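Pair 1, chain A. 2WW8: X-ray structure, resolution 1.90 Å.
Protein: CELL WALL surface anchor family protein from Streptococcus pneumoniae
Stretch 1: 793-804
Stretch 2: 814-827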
# COMPACT_ATOMS: atom_id res chain seq x y z
N ASN A 793 -54.67 42.36 -30.78
CA ASN A 793 -54.26 41.04 -31.27
C ASN A 793 -53.89 41.03 -32.75
O ASN A 793 -54.21 40.09 -33.49
CB ASN A 793 -55.31 39.95 -30.98
CG ASN A 793 -55.82 39.99 -29.54
OD1 ASN A 793 -55.05 40.07 -28.58
ND2 ASN A 793 -57.14 39.93 -29.40
N LEU A 794 -53.24 42.11 -33.19
CA LEU A 794 -52.90 42.28 -34.60
C LEU A 794 -51.51 41.72 -34.94
O LEU A 794 -50.54 42.08 -34.29
CB LEU A 794 -52.95 43.76 -34.97
CG LEU A 794 -54.26 44.57 -34.90
CD1 LEU A 794 -53.91 45.96 -35.40
CD2 LEU A 794 -55.41 43.95 -35.72
N SER A 795 -51.46 40.86 -35.95
CA SER A 795 -50.21 40.29 -36.48
C SER A 795 -49.34 41.35 -37.17
O SER A 795 -49.83 42.42 -37.58
CB SER A 795 -50.50 39.23 -37.54
OG SER A 795 -51.69 38.53 -37.20
N ASP A 796 -48.06 41.01 -37.34
CA ASP A 796 -47.17 41.90 -38.08
C ASP A 796 -47.58 42.12 -39.54
O ASP A 796 -48.15 41.23 -40.16
CB ASP A 796 -45.73 41.41 -37.96
CG ASP A 796 -45.09 41.80 -36.64
OD1 ASP A 796 -45.83 42.07 -35.66
OD2 ASP A 796 -43.84 41.84 -36.60
N GLY A 797 -47.30 43.32 -40.06
CA GLY A 797 -47.52 43.61 -41.48
C GLY A 797 -48.16 44.97 -41.69
O GLY A 797 -48.22 45.78 -40.77
N LYS A 798 -48.62 45.20 -42.92
CA LYS A 798 -49.23 46.46 -43.34
C LYS A 798 -50.77 46.44 -43.31
O LYS A 798 -51.39 45.44 -43.70
CB LYS A 798 -48.71 46.84 -44.73
CG LYS A 798 -47.20 46.89 -44.89
CD LYS A 798 -46.86 47.77 -46.08
CE LYS A 798 -45.50 47.45 -46.68
NZ LYS A 798 -44.47 47.97 -45.74
N TYR A 799 -51.35 47.53 -42.81
CA TYR A 799 -52.79 47.70 -42.59
C TYR A 799 -53.28 49.02 -43.20
O TYR A 799 -52.52 50.01 -43.27
CB TYR A 799 -53.15 47.71 -41.10
CG TYR A 799 -52.95 46.37 -40.42
CD1 TYR A 799 -51.68 45.97 -40.03
CD2 TYR A 799 -54.02 45.50 -40.16
CE1 TYR A 799 -51.47 44.74 -39.41
CE2 TYR A 799 -53.82 44.27 -39.54
CZ TYR A 799 -52.53 43.90 -39.16
OH TYR A 799 -52.26 42.70 -38.53
N ARG A 800 -54.55 48.98 -43.62
CA ARG A 800 -55.28 50.13 -44.18
C ARG A 800 -56.69 50.13 -43.59
O ARG A 800 -57.43 49.16 -43.77
CB ARG A 800 -55.41 50.05 -45.71
CG ARG A 800 -54.15 50.43 -46.47
CD ARG A 800 -54.30 50.21 -47.97
NE ARG A 800 -53.05 50.56 -48.66
CZ ARG A 800 -52.86 50.52 -49.98
NH1 ARG A 800 -53.82 50.15 -50.82
NH2 ARG A 800 -51.67 50.85 -50.49
N LEU A 801 -57.03 51.21 -42.87
CA LEU A 801 -58.36 51.34 -42.28
C LEU A 801 -59.26 52.11 -43.28
O LEU A 801 -58.88 53.18 -43.78
CB LEU A 801 -58.31 52.00 -40.90
CG LEU A 801 -59.67 52.37 -40.31
CD1 LEU A 801 -60.45 51.22 -39.70
CD2 LEU A 801 -59.40 53.40 -39.25
N PHE A 802 -60.42 51.54 -43.61
CA PHE A 802 -61.33 52.16 -44.57
C PHE A 802 -62.56 52.60 -43.80
O PHE A 802 -63.04 51.85 -42.94
CB PHE A 802 -61.79 51.19 -45.67
CG PHE A 802 -60.77 50.94 -46.75
CD1 PHE A 802 -59.60 50.22 -46.49
CD2 PHE A 802 -60.99 51.41 -48.04
CE1 PHE A 802 -58.63 49.97 -47.50
CE2 PHE A 802 -60.03 51.16 -49.08
CZ PHE A 802 -58.84 50.45 -48.81
N GLU A 803 -63.04 53.79 -44.15
CA GLU A 803 -64.38 54.21 -43.72
C GLU A 803 -65.45 53.68 -44.66
O GLU A 803 -65.51 54.07 -45.83
CB GLU A 803 -64.49 55.74 -43.62
CG GLU A 803 -65.87 56.28 -43.24
CD GLU A 803 -65.79 57.61 -42.52
OE1 GLU A 803 -64.68 58.16 -42.34
OE2 GLU A 803 -66.87 58.11 -42.12
N ASN A 804 -66.33 52.80 -44.19
CA ASN A 804 -67.32 52.28 -45.15
C ASN A 804 -68.45 53.31 -45.29
O ASN A 804 -68.90 53.57 -46.41
CB ASN A 804 -67.86 50.90 -44.78
CG ASN A 804 -66.75 49.86 -44.64
OD1 ASN A 804 -66.42 49.41 -43.54
ND2 ASN A 804 -66.15 49.48 -45.77
N GLN A 814 -68.01 57.08 -48.58
CA GLN A 814 -68.42 55.74 -48.98
C GLN A 814 -67.20 54.89 -49.40
O GLN A 814 -66.63 55.11 -50.48
CB GLN A 814 -69.47 55.83 -50.10
CG GLN A 814 -70.87 56.41 -49.66
CD GLN A 814 -71.44 55.71 -48.42
OE1 GLN A 814 -71.32 54.48 -48.28
NE2 GLN A 814 -72.02 56.47 -47.48
N ASN A 815 -66.80 53.94 -48.54
CA ASN A 815 -65.65 53.04 -48.77
C ASN A 815 -64.38 53.77 -49.20
O ASN A 815 -63.95 53.61 -50.34
CB ASN A 815 -65.97 51.94 -49.79
CG ASN A 815 -67.21 51.18 -49.41
OD1 ASN A 815 -67.29 50.58 -48.34
ND2 ASN A 815 -68.22 51.25 -50.27
N LYS A 816 -63.83 54.60 -48.32
CA LYS A 816 -62.64 55.38 -48.65
C LYS A 816 -61.46 54.95 -47.74
O LYS A 816 -61.68 54.76 -46.55
CB LYS A 816 -62.91 56.90 -48.55
CG LYS A 816 -63.93 57.53 -49.53
CD LYS A 816 -63.51 57.43 -51.01
CE LYS A 816 -64.67 57.87 -51.95
NZ LYS A 816 -64.76 56.94 -53.09
N PRO A 817 -60.22 54.84 -48.27
CA PRO A 817 -59.06 54.62 -47.41
C PRO A 817 -58.84 55.84 -46.48
O PRO A 817 -58.92 56.98 -46.92
CB PRO A 817 -57.89 54.53 -48.40
CG PRO A 817 -58.33 55.29 -49.62
CD PRO A 817 -59.85 55.18 -49.66
N ILE A 818 -58.59 55.61 -45.19
CA ILE A 818 -58.35 56.71 -44.25
C ILE A 818 -56.92 56.72 -43.69
O ILE A 818 -56.18 57.70 -43.86
CB ILE A 818 -59.37 56.71 -43.09
CG1 ILE A 818 -60.80 56.57 -43.63
CG2 ILE A 818 -59.23 57.99 -42.22
CD1 ILE A 818 -61.19 57.76 -44.50
N VAL A 819 -56.52 55.62 -43.06
CA VAL A 819 -55.23 55.56 -42.38
C VAL A 819 -54.47 54.31 -42.80
O VAL A 819 -55.07 53.23 -42.96
CB VAL A 819 -55.37 55.45 -40.84
CG1 VAL A 819 -53.99 55.61 -40.17
CG2 VAL A 819 -56.33 56.48 -40.27
N ALA A 820 -53.16 54.49 -42.95
CA ALA A 820 -52.20 53.39 -43.12
C ALA A 820 -51.31 53.30 -41.89
O ALA A 820 -50.97 54.32 -41.27
CB ALA A 820 -51.32 53.60 -44.35
N PHE A 821 -50.93 52.08 -41.54
CA PHE A 821 -49.91 51.91 -40.49
C PHE A 821 -49.34 50.51 -40.62
O PHE A 821 -49.89 49.71 -41.39
CB PHE A 821 -50.49 52.13 -39.09
CG PHE A 821 -51.61 51.18 -38.71
CD1 PHE A 821 -52.94 51.53 -38.92
CD2 PHE A 821 -51.34 49.92 -38.17
CE1 PHE A 821 -53.98 50.65 -38.57
CE2 PHE A 821 -52.35 49.04 -37.82
CZ PHE A 821 -53.68 49.41 -38.00
N GLN A 822 -48.27 50.24 -39.88
CA GLN A 822 -47.60 48.94 -39.82
C GLN A 822 -47.49 48.45 -38.38
O GLN A 822 -47.32 49.24 -37.44
CB GLN A 822 -46.18 49.10 -40.34
CG GLN A 822 -46.00 48.71 -41.78
CD GLN A 822 -44.55 48.34 -42.06
OE1 GLN A 822 -44.21 47.17 -42.22
NE2 GLN A 822 -43.70 49.35 -42.12
N ILE A 823 -47.58 47.14 -38.20
CA ILE A 823 -47.25 46.51 -36.92
C ILE A 823 -45.92 45.75 -37.17
O ILE A 823 -45.83 44.91 -38.08
CB ILE A 823 -48.40 45.57 -36.38
CG1 ILE A 823 -49.78 46.25 -36.26
CG2 ILE A 823 -48.02 44.96 -35.03
CD1 ILE A 823 -49.92 47.32 -35.19
N VAL A 824 -44.90 46.08 -36.39
CA VAL A 824 -43.58 45.44 -36.48
C VAL A 824 -43.12 45.10 -35.07
O VAL A 824 -43.08 45.98 -34.19
CB VAL A 824 -42.51 46.33 -37.17
CG1 VAL A 824 -41.75 47.18 -36.16
CG2 VAL A 824 -41.49 45.47 -37.91
N ASN A 825 -42.77 43.82 -34.87
CA ASN A 825 -42.43 43.29 -33.55
C ASN A 825 -43.52 43.65 -32.54
O ASN A 825 -43.23 44.10 -31.43
CB ASN A 825 -41.07 43.82 -33.10
CG ASN A 825 -39.96 43.45 -34.09
OD1 ASN A 825 -39.92 42.35 -34.64
ND2 ASN A 825 -39.05 44.39 -34.31
N GLY A 826 -44.78 43.47 -32.97
CA GLY A 826 -45.99 43.83 -32.22
C GLY A 826 -46.19 45.29 -31.84
O GLY A 826 -47.00 45.60 -30.97
N GLU A 827 -45.45 46.19 -32.48
CA GLU A 827 -45.67 47.62 -32.28
C GLU A 827 -46.23 48.35 -33.50
O GLU A 827 -45.92 48.04 -34.65
CB GLU A 827 -44.40 48.29 -31.77
CG GLU A 827 -44.00 47.83 -30.37
CD GLU A 827 -42.72 48.51 -29.93
OE1 GLU A 827 -42.70 49.76 -29.87
OE2 GLU A 827 -41.73 47.80 -29.66

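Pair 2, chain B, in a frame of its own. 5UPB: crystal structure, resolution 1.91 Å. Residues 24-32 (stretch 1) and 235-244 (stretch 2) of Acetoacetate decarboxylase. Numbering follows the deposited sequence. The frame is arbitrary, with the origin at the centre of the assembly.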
# COMPACT_ATOMS: atom_id res chain seq x y z
N GLY B 24 6.90 -21.86 -4.87
CA GLY B 24 8.05 -21.89 -3.98
C GLY B 24 7.91 -20.81 -2.93
O GLY B 24 7.30 -19.77 -3.16
N ALA B 25 8.45 -21.08 -1.76
CA ALA B 25 8.24 -20.18 -0.63
C ALA B 25 9.38 -20.26 0.36
O ALA B 25 10.01 -21.32 0.54
CB ALA B 25 6.94 -20.50 0.10
N ASP B 26 9.62 -19.15 1.02
CA ASP B 26 10.42 -19.11 2.24
C ASP B 26 9.48 -18.86 3.42
O ASP B 26 8.63 -17.98 3.36
CB ASP B 26 11.50 -18.04 2.15
CG ASP B 26 12.45 -18.27 0.98
OD1 ASP B 26 12.67 -19.43 0.58
OD2 ASP B 26 13.01 -17.31 0.48
N MET B 27 9.69 -19.61 4.51
CA MET B 27 8.72 -19.69 5.59
C MET B 27 9.40 -19.41 6.92
O MET B 27 10.53 -19.86 7.16
CB MET B 27 8.08 -21.09 5.70
CG MET B 27 7.39 -21.56 4.44
SD MET B 27 5.90 -20.67 4.16
CE MET B 27 4.84 -21.38 5.40
N LEU B 28 8.70 -18.67 7.77
CA LEU B 28 9.01 -18.55 9.19
C LEU B 28 7.84 -19.13 9.96
O LEU B 28 6.70 -18.69 9.77
CB LEU B 28 9.25 -17.08 9.57
CG LEU B 28 9.26 -16.77 11.07
CD1 LEU B 28 10.41 -17.52 11.75
CD2 LEU B 28 9.41 -15.24 11.30
N THR B 29 8.10 -20.12 10.79
CA THR B 29 7.05 -20.83 11.50
C THR B 29 7.36 -20.96 12.99
O THR B 29 8.48 -21.32 13.38
CB THR B 29 6.84 -22.21 10.88
OG1 THR B 29 6.49 -22.05 9.50
CG2 THR B 29 5.74 -22.99 11.59
N VAL B 30 6.34 -20.68 13.81
CA VAL B 30 6.39 -20.90 15.24
C VAL B 30 5.26 -21.85 15.62
O VAL B 30 4.08 -21.61 15.29
CB VAL B 30 6.30 -19.59 16.02
CG1 VAL B 30 6.21 -19.90 17.53
CG2 VAL B 30 7.49 -18.74 15.69
N TYR B 31 5.61 -22.92 16.29
CA TYR B 31 4.65 -23.86 16.81
C TYR B 31 4.25 -23.49 18.23
O TYR B 31 5.07 -23.01 19.03
CB TYR B 31 5.22 -25.27 16.77
CG TYR B 31 5.49 -25.71 15.36
CD1 TYR B 31 4.43 -26.05 14.51
CD2 TYR B 31 6.79 -25.82 14.88
CE1 TYR B 31 4.67 -26.44 13.19
CE2 TYR B 31 7.04 -26.22 13.57
CZ TYR B 31 5.98 -26.55 12.74
OH TYR B 31 6.22 -26.96 11.45
N LEU B 32 2.97 -23.66 18.51
CA LEU B 32 2.33 -23.26 19.76
C LEU B 32 1.38 -24.36 20.21
O LEU B 32 0.90 -25.17 19.41
CB LEU B 32 1.46 -22.00 19.61
CG LEU B 32 2.01 -20.82 18.86
CD1 LEU B 32 0.85 -19.89 18.67
CD2 LEU B 32 3.12 -20.21 19.66
N HIS B 235 -1.12 -19.28 25.19
CA HIS B 235 -0.42 -20.35 24.51
C HIS B 235 0.89 -20.67 25.21
O HIS B 235 1.42 -19.88 25.99
CB HIS B 235 -0.15 -20.02 23.05
CG HIS B 235 0.62 -18.76 22.86
ND1 HIS B 235 0.07 -17.62 22.32
CD2 HIS B 235 1.90 -18.45 23.18
CE1 HIS B 235 0.98 -16.66 22.30
NE2 HIS B 235 2.10 -17.14 22.82
N GLU B 236 1.40 -21.84 24.87
CA GLU B 236 2.75 -22.27 25.19
C GLU B 236 3.52 -22.25 23.88
O GLU B 236 3.07 -22.82 22.89
CB GLU B 236 2.76 -23.67 25.79
CG GLU B 236 4.18 -24.21 26.06
CD GLU B 236 4.20 -25.68 26.53
OE1 GLU B 236 5.32 -26.22 26.76
OE2 GLU B 236 3.12 -26.30 26.60
N VAL B 237 4.66 -21.58 23.88
CA VAL B 237 5.51 -21.52 22.70
C VAL B 237 6.40 -22.77 22.68
O VAL B 237 7.15 -23.02 23.62
CB VAL B 237 6.36 -20.24 22.69
CG1 VAL B 237 7.15 -20.16 21.42
CG2 VAL B 237 5.46 -19.01 22.84
N LEU B 238 6.29 -23.56 21.63
CA LEU B 238 6.97 -24.85 21.56
C LEU B 238 8.28 -24.80 20.80
O LEU B 238 9.30 -25.29 21.28
CB LEU B 238 6.05 -25.89 20.91
CG LEU B 238 4.68 -26.06 21.55
CD1 LEU B 238 3.85 -27.03 20.74
CD2 LEU B 238 4.81 -26.55 22.99
N ALA B 239 8.28 -24.25 19.59
CA ALA B 239 9.47 -24.33 18.76
C ALA B 239 9.36 -23.32 17.64
O ALA B 239 8.28 -22.81 17.33
CB ALA B 239 9.62 -25.72 18.14
N GLY B 240 10.50 -23.03 17.02
CA GLY B 240 10.52 -22.17 15.86
C GLY B 240 11.45 -22.73 14.80
O GLY B 240 12.43 -23.42 15.11
N VAL B 241 11.10 -22.47 13.55
CA VAL B 241 11.87 -22.93 12.40
C VAL B 241 11.65 -21.98 11.23
O VAL B 241 10.60 -21.34 11.11
CB VAL B 241 11.47 -24.38 12.04
CG1 VAL B 241 10.06 -24.42 11.52
CG2 VAL B 241 12.41 -24.96 11.02
N THR B 242 12.68 -21.87 10.37
CA THR B 242 12.58 -21.20 9.07
C THR B 242 13.12 -22.17 8.03
O THR B 242 14.01 -22.98 8.33
CB THR B 242 13.35 -19.84 9.04
OG1 THR B 242 13.06 -19.13 7.83
CG2 THR B 242 14.89 -20.05 9.17
N TYR B 243 12.53 -22.15 6.85
CA TYR B 243 12.83 -23.17 5.86
C TYR B 243 12.29 -22.73 4.52
O TYR B 243 11.53 -21.75 4.40
CB TYR B 243 12.25 -24.52 6.25
CG TYR B 243 10.75 -24.52 6.40
CD1 TYR B 243 10.16 -24.13 7.58
CD2 TYR B 243 9.93 -24.97 5.38
CE1 TYR B 243 8.79 -24.15 7.73
CE2 TYR B 243 8.57 -25.01 5.52
CZ TYR B 243 8.00 -24.61 6.70
OH TYR B 243 6.63 -24.66 6.83
N SER B 244 12.64 -23.52 3.51
CA SER B 244 12.09 -23.33 2.17
C SER B 244 11.17 -24.48 1.83
O SER B 244 11.34 -25.63 2.27
CB SER B 244 13.20 -23.19 1.15
OG SER B 244 13.99 -22.07 1.50

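Where do the two contacts differ most sharply? They part at the end of the ladder where Asp A796 matches Asp B26. In pair 1 this aspartate reaches the tight turn that follows the second strand: the backbone amides of Asn A825 and Gly A826 donate to it, Asn A825 N to Asp A796 OD2 at 2.8 Å and Gly A826 N to Asp A796 OD1 at 3.2 Å. In pair 2 the second strand runs on instead of turning, and Asp B26 OD1 lies 3.1 Å from Ser B244 OG, its cross-strand neighbour. The next position diverges too. Gly A797, whose backbone angles by themselves call for glycine, matches Met B27, whose CB sits over the face of the Tyr B243 ring, 3.7 Å from CZ.

What backbone do they share? Both are antiparallel strand pairs, and 14 central residues superpose with an RMSD of 0.7 Å. Each carries a beta bulge at the same place, between Leu A801 and Phe A802 in pair 1 and between Tyr B31 and Leu B32 in pair 2. There one carbonyl accepts two amides. Leu A801 O takes Ile A818 N at 2.8 Å and, weakly, Val A819 N at 3.5 Å; Tyr B31 O takes Leu B238 N at 2.9 Å and, again weakly, Ala B239 N at 3.5 Å. The extra residue is thus absorbed without leaving either amide unpaired.

How is the face bearing Tyr A799 and Phe A821 filled, compared with that bearing Thr B29 and Val B241? In pair 1 the two aromatic planes are nearly parallel but slid apart, so the rings barely overlap; Tyr A799 CB instead packs over the Phe A821 ring, 3.6 Å from CZ. Pair 2 has smaller side chains at these positions, with Thr B29 CB 4.0 Å from Val B241 CG1. Its aromatic bulk lies two bridges away in each direction, at the next positions on the same face: Tyr B31, matching Leu A801, brings CE2 to 4.1 Å from Val B241 CG1, while Tyr B243, matching Ile A823, brings CE1 to 3.6 Å from Thr B29 OG1.

What happens on the other face beside the bulge? Phe A802 and Leu B32 match, their side-chain centres only 0.7 Å apart, and both meet a compact apolar partner. The Phe A802 ring lays one face over Pro A817, with CE2 4.0 Å from Pro A817 CB. Leu B32 CD2 comes within 4.1 Å of Val B237 CG2 and also covers one face of the His B235 ring, 4.1 Å from CD2. A flat ring and a branched aliphatic chain are thus centred at nearly the same point, each packed against its apolar cross-strand partner.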